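Side-chain contacts in putative tRNA synthase (Salmonella typhimurium, PDB 3DQQ), which probably catalyses the ATP-dependent phosphorylation of 3-oxo-tetronate to 3-oxo-tetronate 4-phosphate, as a member of the four-carbon acid sugar kinase family: residues L136-S140 with G141-H145; I170-Q173 with T174-G178; L345-R348 with L349-G353. All coordinates share one frame; numbering follows the deposited sequence.

How the contacts relate
From the N terminus the three contacts follow one another in series, none nested in or crossing another, and each is local, between residues a few positions apart in a turn or along a helix. Contact 1 (136-145) closes a tight turn in the loop after strand 135-136, where the second subunit also packs. Contact 2 (170-178) takes the chain from strand 167-170 into helix 172-177. Both belong to the sugar-binding N-terminal domain, their centres about 26 Å apart. Contact 3 (345-353) ends helix 336-351 in the nucleotide-binding C-terminal domain, across the chain's centre from the other two; its centre is about 43 Å from that of contact 1 and about 54 Å from that of contact 2.

Contact 1. Residues L136-S140 with G141-H145; sequences LLAES and GMRHH
S140 and R143 supply the polar half of this tight turn, L137 and M142 the apolar half. Among the hydrogen bonds, R143 N reaches S140 O at 3.0 Å, closing a beta turn that starts the 3-10 segment 141-143. The hydroxyl of S140 has two partners: OG donates to L137 O at 2.6 Å and accepts from M142 N at 3.3 Å, the latter an ST turn. A chi1 of 73° sets OG between its own N and carbonyl carbon, where it can face both partners. L137 O is gripped twice, by S140 OG and S140 N.

The R143 side chain leaves the turn with CG trans to its N (chi1 175°), runs extended to NE and lays its aliphatic part beside A138 O. R143 NH1 then donates to A138 O at 2.7 Å through a bent bond, the oxygen lying 29° out of the guanidinium plane.

The apolar contact is made by L137 CD2 against M142 CB, the two side chains crossing at a slant. L137 also packs on L130 and S153, while M142 and R143 meet Q326 and L286 of the second subunit.

With S140 OG both donating and accepting and A138 O bound by a guanidinium, the turn is cross-linked to the residues before it; the arginine's positive charge would probably polarise the A138 carbonyl.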
ATOM      1  N   LEU A 136      17.407  17.253  -5.112  1.00 37.80           N
ATOM      2  CA  LEU A 136      16.434  18.290  -4.729  1.00 36.91           C
ATOM      3  C   LEU A 136      15.075  17.691  -4.359  1.00 36.08           C
ATOM      4  O   LEU A 136      14.626  16.724  -4.981  1.00 36.30           O
ATOM      5  CB  LEU A 136      16.238  19.291  -5.871  1.00 36.31           C
ATOM      6  CG  LEU A 136      17.373  20.256  -6.228  1.00 35.95           C
ATOM      7  CD1 LEU A 136      17.034  20.880  -7.566  1.00 32.15           C
ATOM      8  CD2 LEU A 136      17.622  21.331  -5.145  1.00 31.53           C
ATOM      9  N   LEU A 137      14.440  18.259  -3.342  1.00 35.68           N
ATOM     10  CA  LEU A 137      13.071  17.915  -2.960  1.00 36.17           C
ATOM     11  C   LEU A 137      12.207  17.504  -4.127  1.00 36.95           C
ATOM     12  O   LEU A 137      11.587  16.446  -4.095  1.00 35.60           O
ATOM     13  CB  LEU A 137      12.356  19.129  -2.365  1.00 36.22           C
ATOM     14  CG  LEU A 137      11.433  18.994  -1.150  1.00 35.61           C
ATOM     15  CD1 LEU A 137      10.413  20.115  -1.178  1.00 33.97           C
ATOM     16  CD2 LEU A 137      10.798  17.678  -0.998  1.00 32.21           C
ATOM     17  N   ALA A 138      12.150  18.360  -5.145  1.00 37.90           N
ATOM     18  CA  ALA A 138      11.177  18.177  -6.185  1.00 39.85           C
ATOM     19  C   ALA A 138      11.603  17.074  -7.146  1.00 41.03           C
ATOM     20  O   ALA A 138      10.827  16.677  -7.985  1.00 41.18           O
ATOM     21  CB  ALA A 138      10.911  19.475  -6.912  1.00 39.02           C
ATOM     22  N   GLU A 139      12.805  16.535  -7.005  1.00 42.50           N
ATOM     23  CA  GLU A 139      13.225  15.411  -7.835  1.00 43.97           C
ATOM     24  C   GLU A 139      13.366  14.162  -6.986  1.00 44.99           C
ATOM     25  O   GLU A 139      14.113  13.245  -7.354  1.00 46.55           O
ATOM     26  CB  GLU A 139      14.584  15.712  -8.536  1.00 44.15           C
ATOM     27  CG  GLU A 139      14.654  17.099  -9.145  1.00 44.85           C
ATOM     28  CD  GLU A 139      15.929  17.410  -9.932  1.00 46.00           C
ATOM     29  OE1 GLU A 139      16.957  16.704  -9.829  1.00 48.33           O
ATOM     30  OE2 GLU A 139      15.885  18.418 -10.663  1.00 48.84           O
ATOM     31  N   SER A 140      12.685  14.127  -5.854  1.00 45.79           N
ATOM     32  CA  SER A 140      12.696  12.976  -4.939  1.00 46.37           C
ATOM     33  C   SER A 140      11.318  12.418  -4.859  1.00 46.64           C
ATOM     34  O   SER A 140      10.398  12.955  -5.471  1.00 46.18           O
ATOM     35  CB  SER A 140      13.107  13.430  -3.518  1.00 47.23           C
ATOM     36  OG  SER A 140      12.046  14.165  -2.871  1.00 46.48           O
ATOM     37  N   GLY A 141      11.143  11.388  -4.037  1.00 48.11           N
ATOM     38  CA  GLY A 141       9.793  10.793  -3.826  1.00 48.72           C
ATOM     39  C   GLY A 141       8.682  11.806  -3.499  1.00 49.60           C
ATOM     40  O   GLY A 141       7.532  11.710  -4.002  1.00 49.51           O
ATOM     41  N   MET A 142       9.057  12.806  -2.691  1.00 49.98           N
ATOM     42  CA  MET A 142       8.151  13.878  -2.257  1.00 49.88           C
ATOM     43  C   MET A 142       7.380  14.513  -3.378  1.00 51.00           C
ATOM     44  O   MET A 142       6.376  15.142  -3.161  1.00 50.92           O
ATOM     45  CB  MET A 142       8.948  14.970  -1.543  1.00 49.13           C
ATOM     46  CG  MET A 142       9.406  14.579  -0.167  1.00 48.68           C
ATOM     47  SD  MET A 142       8.028  14.062   0.897  1.00 45.91           S
ATOM     48  CE  MET A 142       8.653  12.427   1.206  1.00 51.55           C
ATOM     49  N   ARG A 143       7.886  14.386  -4.583  1.00 52.86           N
ATOM     50  CA  ARG A 143       7.266  15.005  -5.726  1.00 54.76           C
ATOM     51  C   ARG A 143       5.860  14.508  -6.014  1.00 54.41           C
ATOM     52  O   ARG A 143       5.045  15.247  -6.553  1.00 53.61           O
ATOM     53  CB  ARG A 143       8.173  14.725  -6.890  1.00 55.05           C
ATOM     54  CG  ARG A 143       7.693  15.158  -8.198  1.00 56.62           C
ATOM     55  CD  ARG A 143       8.580  14.494  -9.218  1.00 58.07           C
ATOM     56  NE  ARG A 143       8.445  15.088 -10.548  1.00 63.14           N
ATOM     57  CZ  ARG A 143       8.765  16.355 -10.903  1.00 63.35           C
ATOM     58  NH1 ARG A 143       9.216  17.277 -10.025  1.00 63.33           N
ATOM     59  NH2 ARG A 143       8.620  16.715 -12.187  1.00 63.09           N
ATOM     60  N   HIS A 144       5.579  13.254  -5.665  1.00 55.37           N
ATOM     61  CA  HIS A 144       4.229  12.723  -5.831  1.00 56.18           C
ATOM     62  C   HIS A 144       3.587  12.340  -4.506  1.00 56.20           C
ATOM     63  O   HIS A 144       2.646  11.559  -4.470  1.00 56.78           O
ATOM     64  CB  HIS A 144       4.215  11.540  -6.795  1.00 57.53           C
ATOM     65  CG  HIS A 144       4.495  11.928  -8.224  1.00 62.50           C
ATOM     66  ND1 HIS A 144       3.530  12.473  -9.059  1.00 66.08           N
ATOM     67  CD2 HIS A 144       5.639  11.871  -8.962  1.00 66.35           C
ATOM     68  CE1 HIS A 144       4.063  12.727 -10.245  1.00 66.87           C
ATOM     69  NE2 HIS A 144       5.343  12.373 -10.213  1.00 68.97           N
ATOM     70  N   HIS A 145       4.064  12.925  -3.414  1.00 55.35           N
ATOM     71  CA  HIS A 145       3.422  12.746  -2.112  1.00 54.28           C
ATOM     72  C   HIS A 145       1.899  12.832  -2.268  1.00 53.46           C
ATOM     73  O   HIS A 145       1.382  13.733  -2.929  1.00 52.97           O
ATOM     74  CB  HIS A 145       3.921  13.777  -1.108  1.00 53.56           C
ATOM     75  CG  HIS A 145       3.643  13.414   0.309  1.00 53.70           C
ATOM     76  ND1 HIS A 145       2.411  13.600   0.894  1.00 51.84           N
ATOM     77  CD2 HIS A 145       4.445  12.894   1.270  1.00 53.06           C
ATOM     78  CE1 HIS A 145       2.460  13.186   2.148  1.00 51.32           C
ATOM     79  NE2 HIS A 145       3.686  12.759   2.405  1.00 50.40           N
TER

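Contact 2. Residues I170-Q173 with T174-G178; sequences IPAQ and TLDEG
I170 lays its CG2 methyl over T174 CB and L175 CD1, 3.9 Å from each, its side chain meeting both at about a right angle. This is the N-terminal start of helix 172-177, with P171 at the N-cap position directly after strand 167-170. CG2 of I170 stands trans to N, while CG1 lies beside it (chi1 -56°); I170 also packs on A185 and L189 of helix 179-191. Next to it the P171 ring, through CG and CD, abuts T174 OG1.

P171 O opens the helical bonding: it accepts T174 N at 2.8 Å from above the carbonyl plane, and L175 N only weakly at 3.5 Å. A172 O then takes D176 N at 2.9 Å, and Q173 O takes E177 N at 3.1 Å.

Q173 NE2 is hydrogen-bonded to Y126 OH, and A172 N to D200 OD2. G178, with positive phi, leaves the helix and occupies the N-cap position of helix 179-191. The D176 carboxylate folds back over A172 so that OD2 lies 3.3 Å from A172 O, both acceptors, while OD1 forms a salt bridge with R205 NH1 and a hydrogen bond with H206 NE2.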
ATOM      1  N   ILE A 170      20.315  32.254   4.854  1.00 35.62           N
ATOM      2  CA  ILE A 170      21.665  32.310   5.401  1.00 35.58           C
ATOM      3  C   ILE A 170      22.378  31.088   4.847  1.00 36.00           C
ATOM      4  O   ILE A 170      22.085  29.983   5.215  1.00 37.18           O
ATOM      5  CB  ILE A 170      21.699  32.260   6.944  1.00 35.72           C
ATOM      6  CG1 ILE A 170      20.848  33.374   7.541  1.00 36.17           C
ATOM      7  CG2 ILE A 170      23.133  32.369   7.475  1.00 35.42           C
ATOM      8  CD1 ILE A 170      21.357  34.715   7.315  1.00 35.99           C
ATOM      9  N   PRO A 171      23.328  31.283   3.961  1.00 36.27           N
ATOM     10  CA  PRO A 171      24.022  30.124   3.374  1.00 36.36           C
ATOM     11  C   PRO A 171      25.061  29.445   4.270  1.00 36.39           C
ATOM     12  O   PRO A 171      25.659  30.078   5.131  1.00 36.94           O
ATOM     13  CB  PRO A 171      24.737  30.736   2.167  1.00 35.79           C
ATOM     14  CG  PRO A 171      24.939  32.143   2.540  1.00 35.19           C
ATOM     15  CD  PRO A 171      23.856  32.563   3.469  1.00 35.99           C
ATOM     16  N   ALA A 172      25.302  28.169   3.999  1.00 36.92           N
ATOM     17  CA  ALA A 172      26.336  27.358   4.675  1.00 36.63           C
ATOM     18  C   ALA A 172      27.634  28.109   4.904  1.00 36.70           C
ATOM     19  O   ALA A 172      28.197  28.131   6.003  1.00 36.95           O
ATOM     20  CB  ALA A 172      26.602  26.137   3.875  1.00 35.78           C
ATOM     21  N   GLN A 173      28.105  28.771   3.870  1.00 37.11           N
ATOM     22  CA  GLN A 173      29.355  29.521   4.001  1.00 36.84           C
ATOM     23  C   GLN A 173      29.354  30.551   5.128  1.00 37.13           C
ATOM     24  O   GLN A 173      30.401  30.775   5.735  1.00 38.35           O
ATOM     25  CB  GLN A 173      29.701  30.201   2.687  1.00 36.65           C
ATOM     26  CG  GLN A 173      30.182  29.236   1.644  1.00 36.49           C
ATOM     27  CD  GLN A 173      29.092  28.648   0.761  1.00 39.64           C
ATOM     28  OE1 GLN A 173      27.889  28.938   0.929  1.00 40.83           O
ATOM     29  NE2 GLN A 173      29.513  27.799  -0.208  1.00 38.66           N
ATOM     30  N   THR A 174      28.224  31.201   5.415  1.00 36.89           N
ATOM     31  CA  THR A 174      28.186  32.154   6.539  1.00 36.93           C
ATOM     32  C   THR A 174      28.294  31.419   7.885  1.00 37.21           C
ATOM     33  O   THR A 174      29.023  31.806   8.781  1.00 36.35           O
ATOM     34  CB  THR A 174      26.901  32.947   6.521  1.00 36.84           C
ATOM     35  OG1 THR A 174      26.779  33.642   5.282  1.00 35.22           O
ATOM     36  CG2 THR A 174      26.842  33.939   7.674  1.00 36.28           C
ATOM     37  N   LEU A 175      27.536  30.348   8.019  1.00 38.39           N
ATOM     38  CA  LEU A 175      27.615  29.506   9.198  1.00 39.03           C
ATOM     39  C   LEU A 175      29.068  29.107   9.407  1.00 39.66           C
ATOM     40  O   LEU A 175      29.561  29.082  10.522  1.00 39.52           O
ATOM     41  CB  LEU A 175      26.742  28.266   8.986  1.00 38.80           C
ATOM     42  CG  LEU A 175      25.303  28.233   9.506  1.00 38.72           C
ATOM     43  CD1 LEU A 175      24.648  29.551   9.667  1.00 38.19           C
ATOM     44  CD2 LEU A 175      24.490  27.367   8.601  1.00 39.31           C
ATOM     45  N   ASP A 176      29.752  28.799   8.313  1.00 40.47           N
ATOM     46  CA  ASP A 176      31.154  28.409   8.372  1.00 41.21           C
ATOM     47  C   ASP A 176      32.035  29.553   8.830  1.00 40.87           C
ATOM     48  O   ASP A 176      33.082  29.330   9.391  1.00 41.38           O
ATOM     49  CB  ASP A 176      31.638  27.854   7.007  1.00 42.34           C
ATOM     50  CG  ASP A 176      30.992  26.469   6.649  1.00 46.84           C
ATOM     51  OD1 ASP A 176      30.669  25.714   7.616  1.00 50.45           O
ATOM     52  OD2 ASP A 176      30.783  26.149   5.421  1.00 50.61           O
ATOM     53  N   GLU A 177      31.637  30.785   8.599  1.00 40.93           N
ATOM     54  CA  GLU A 177      32.345  31.893   9.214  1.00 41.74           C
ATOM     55  C   GLU A 177      32.054  32.039  10.708  1.00 40.18           C
ATOM     56  O   GLU A 177      32.767  32.723  11.393  1.00 40.20           O
ATOM     57  CB  GLU A 177      32.007  33.209   8.522  1.00 42.38           C
ATOM     58  CG  GLU A 177      32.757  33.413   7.227  1.00 47.12           C
ATOM     59  CD  GLU A 177      32.155  34.523   6.310  1.00 49.34           C
ATOM     60  OE1 GLU A 177      31.238  35.290   6.751  1.00 57.31           O
ATOM     61  OE2 GLU A 177      32.615  34.610   5.118  1.00 59.62           O
ATOM     62  N   GLY A 178      30.992  31.441  11.213  1.00 38.88           N
ATOM     63  CA  GLY A 178      30.746  31.477  12.634  1.00 37.69           C
ATOM     64  C   GLY A 178      29.622  32.365  13.150  1.00 36.80           C
ATOM     65  O   GLY A 178      28.865  33.015  12.379  1.00 36.75           O
TER

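Contact 3. Residues L345-R348 with L349-G353; sequences LAAR and LAEGG
A347 O accepts the backbone N of E351 at 2.9 Å in a nearly straight bond (171°), and the carboxylate of the same glutamate curls back over it. The site is the last turns of helix 336-351, which ends in a Schellman motif. The neighbouring carbonyls follow the helical pattern: L345 O takes L349 N at 2.9 Å and A346 O takes A350 N at 3.0 Å. The last of them, R348 O to G352 N, is more bent, its N-H angle only 140°. Beyond it G353, with positive phi, is the C-prime residue: its N bonds to A350 O, and I354 N reaches back to L349 O.

On the buried side L345 and L349, one turn apart, meet with CD1 against CD1 at 3.8 Å. L345 reaches there with CG trans to its N (chi1 177°); L349 CG and CD1 also pass close to L345 O. L345 packs further on L298 and A299 of helix 288-304, and L349 on V254 and L256 of strand 253-257. A346 turns to V368 and S371 of helix 362-371, with its side chain about 8 Å from that of T364, a probable ATP-binding residue.

On the outer side E351 bends at chi2, which brings OE2 to A347 CB at 3.6 Å. R348, extended from CG to NE, crosses E351 at a slant, but its guanidinium does not touch the carboxylate; NH1 instead forms a long, weak ion pair with E296. The charges could still attract weakly, as R348 NH1 and E351 OE1 are 4.8 Å apart. E351 OE2 lies 3.3 Å from A347 O, two acceptors with no bond between them.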
ATOM      1  N   LEU A 345      -8.786  -4.437  24.243  1.00 34.92           N
ATOM      2  CA  LEU A 345      -7.792  -5.390  24.695  1.00 35.12           C
ATOM      3  C   LEU A 345      -6.796  -4.656  25.603  1.00 36.00           C
ATOM      4  O   LEU A 345      -6.436  -5.150  26.694  1.00 35.94           O
ATOM      5  CB  LEU A 345      -7.104  -6.017  23.483  1.00 34.79           C
ATOM      6  CG  LEU A 345      -5.970  -6.988  23.728  1.00 34.63           C
ATOM      7  CD1 LEU A 345      -6.344  -7.989  24.784  1.00 35.63           C
ATOM      8  CD2 LEU A 345      -5.599  -7.678  22.427  1.00 34.19           C
ATOM      9  N   ALA A 346      -6.405  -3.451  25.175  1.00 35.98           N
ATOM     10  CA  ALA A 346      -5.406  -2.666  25.897  1.00 35.93           C
ATOM     11  C   ALA A 346      -5.923  -2.324  27.263  1.00 35.85           C
ATOM     12  O   ALA A 346      -5.233  -2.511  28.244  1.00 34.92           O
ATOM     13  CB  ALA A 346      -5.041  -1.392  25.129  1.00 35.92           C
ATOM     14  N   ALA A 347      -7.156  -1.839  27.340  1.00 36.81           N
ATOM     15  CA  ALA A 347      -7.726  -1.509  28.667  1.00 37.28           C
ATOM     16  C   ALA A 347      -7.656  -2.729  29.586  1.00 37.58           C
ATOM     17  O   ALA A 347      -7.141  -2.642  30.697  1.00 37.99           O
ATOM     18  CB  ALA A 347      -9.155  -0.983  28.561  1.00 36.51           C
ATOM     19  N   ARG A 348      -8.105  -3.877  29.108  1.00 37.93           N
ATOM     20  CA  ARG A 348      -8.113  -5.075  29.955  1.00 38.81           C
ATOM     21  C   ARG A 348      -6.734  -5.551  30.382  1.00 38.15           C
ATOM     22  O   ARG A 348      -6.554  -5.967  31.517  1.00 38.14           O
ATOM     23  CB  ARG A 348      -8.877  -6.210  29.273  1.00 39.14           C
ATOM     24  CG  ARG A 348     -10.375  -5.924  29.233  1.00 40.56           C
ATOM     25  CD  ARG A 348     -11.073  -6.901  28.361  1.00 43.20           C
ATOM     26  NE  ARG A 348     -12.490  -7.075  28.708  1.00 48.47           N
ATOM     27  CZ  ARG A 348     -12.950  -7.662  29.827  1.00 48.97           C
ATOM     28  NH1 ARG A 348     -12.120  -8.152  30.765  1.00 50.29           N
ATOM     29  NH2 ARG A 348     -14.261  -7.775  30.007  1.00 48.53           N
ATOM     30  N   LEU A 349      -5.764  -5.462  29.480  1.00 37.91           N
ATOM     31  CA  LEU A 349      -4.386  -5.815  29.804  1.00 37.48           C
ATOM     32  C   LEU A 349      -3.867  -4.909  30.926  1.00 37.04           C
ATOM     33  O   LEU A 349      -3.275  -5.388  31.912  1.00 36.05           O
ATOM     34  CB  LEU A 349      -3.507  -5.743  28.547  1.00 37.12           C
ATOM     35  CG  LEU A 349      -3.752  -6.875  27.544  1.00 36.78           C
ATOM     36  CD1 LEU A 349      -3.045  -6.636  26.226  1.00 35.35           C
ATOM     37  CD2 LEU A 349      -3.298  -8.193  28.166  1.00 37.23           C
ATOM     38  N   ALA A 350      -4.139  -3.616  30.801  1.00 36.71           N
ATOM     39  CA  ALA A 350      -3.809  -2.680  31.880  1.00 37.44           C
ATOM     40  C   ALA A 350      -4.483  -3.079  33.176  1.00 37.63           C
ATOM     41  O   ALA A 350      -3.781  -3.217  34.161  1.00 37.41           O
ATOM     42  CB  ALA A 350      -4.144  -1.214  31.528  1.00 36.47           C
ATOM     43  N   GLU A 351      -5.815  -3.288  33.181  1.00 38.54           N
ATOM     44  CA  GLU A 351      -6.543  -3.734  34.413  1.00 39.28           C
ATOM     45  C   GLU A 351      -5.936  -5.005  34.997  1.00 37.54           C
ATOM     46  O   GLU A 351      -5.929  -5.175  36.170  1.00 36.95           O
ATOM     47  CB  GLU A 351      -8.060  -3.976  34.203  1.00 39.93           C
ATOM     48  CG  GLU A 351      -8.953  -2.743  33.684  1.00 44.13           C
ATOM     49  CD  GLU A 351     -10.164  -3.190  32.716  1.00 45.89           C
ATOM     50  OE1 GLU A 351     -10.925  -4.160  33.079  1.00 52.64           O
ATOM     51  OE2 GLU A 351     -10.334  -2.594  31.582  1.00 53.60           O
ATOM     52  N   GLY A 352      -5.405  -5.885  34.170  1.00 36.82           N
ATOM     53  CA  GLY A 352      -4.838  -7.130  34.659  1.00 36.63           C
ATOM     54  C   GLY A 352      -3.377  -7.036  34.987  1.00 36.12           C
ATOM     55  O   GLY A 352      -2.717  -8.040  35.197  1.00 36.35           O
ATOM     56  N   GLY A 353      -2.840  -5.831  34.982  1.00 36.06           N
ATOM     57  CA  GLY A 353      -1.474  -5.610  35.408  1.00 35.76           C
ATOM     58  C   GLY A 353      -0.380  -5.550  34.373  1.00 35.44           C
ATOM     59  O   GLY A 353       0.767  -5.380  34.746  1.00 35.34           O
TER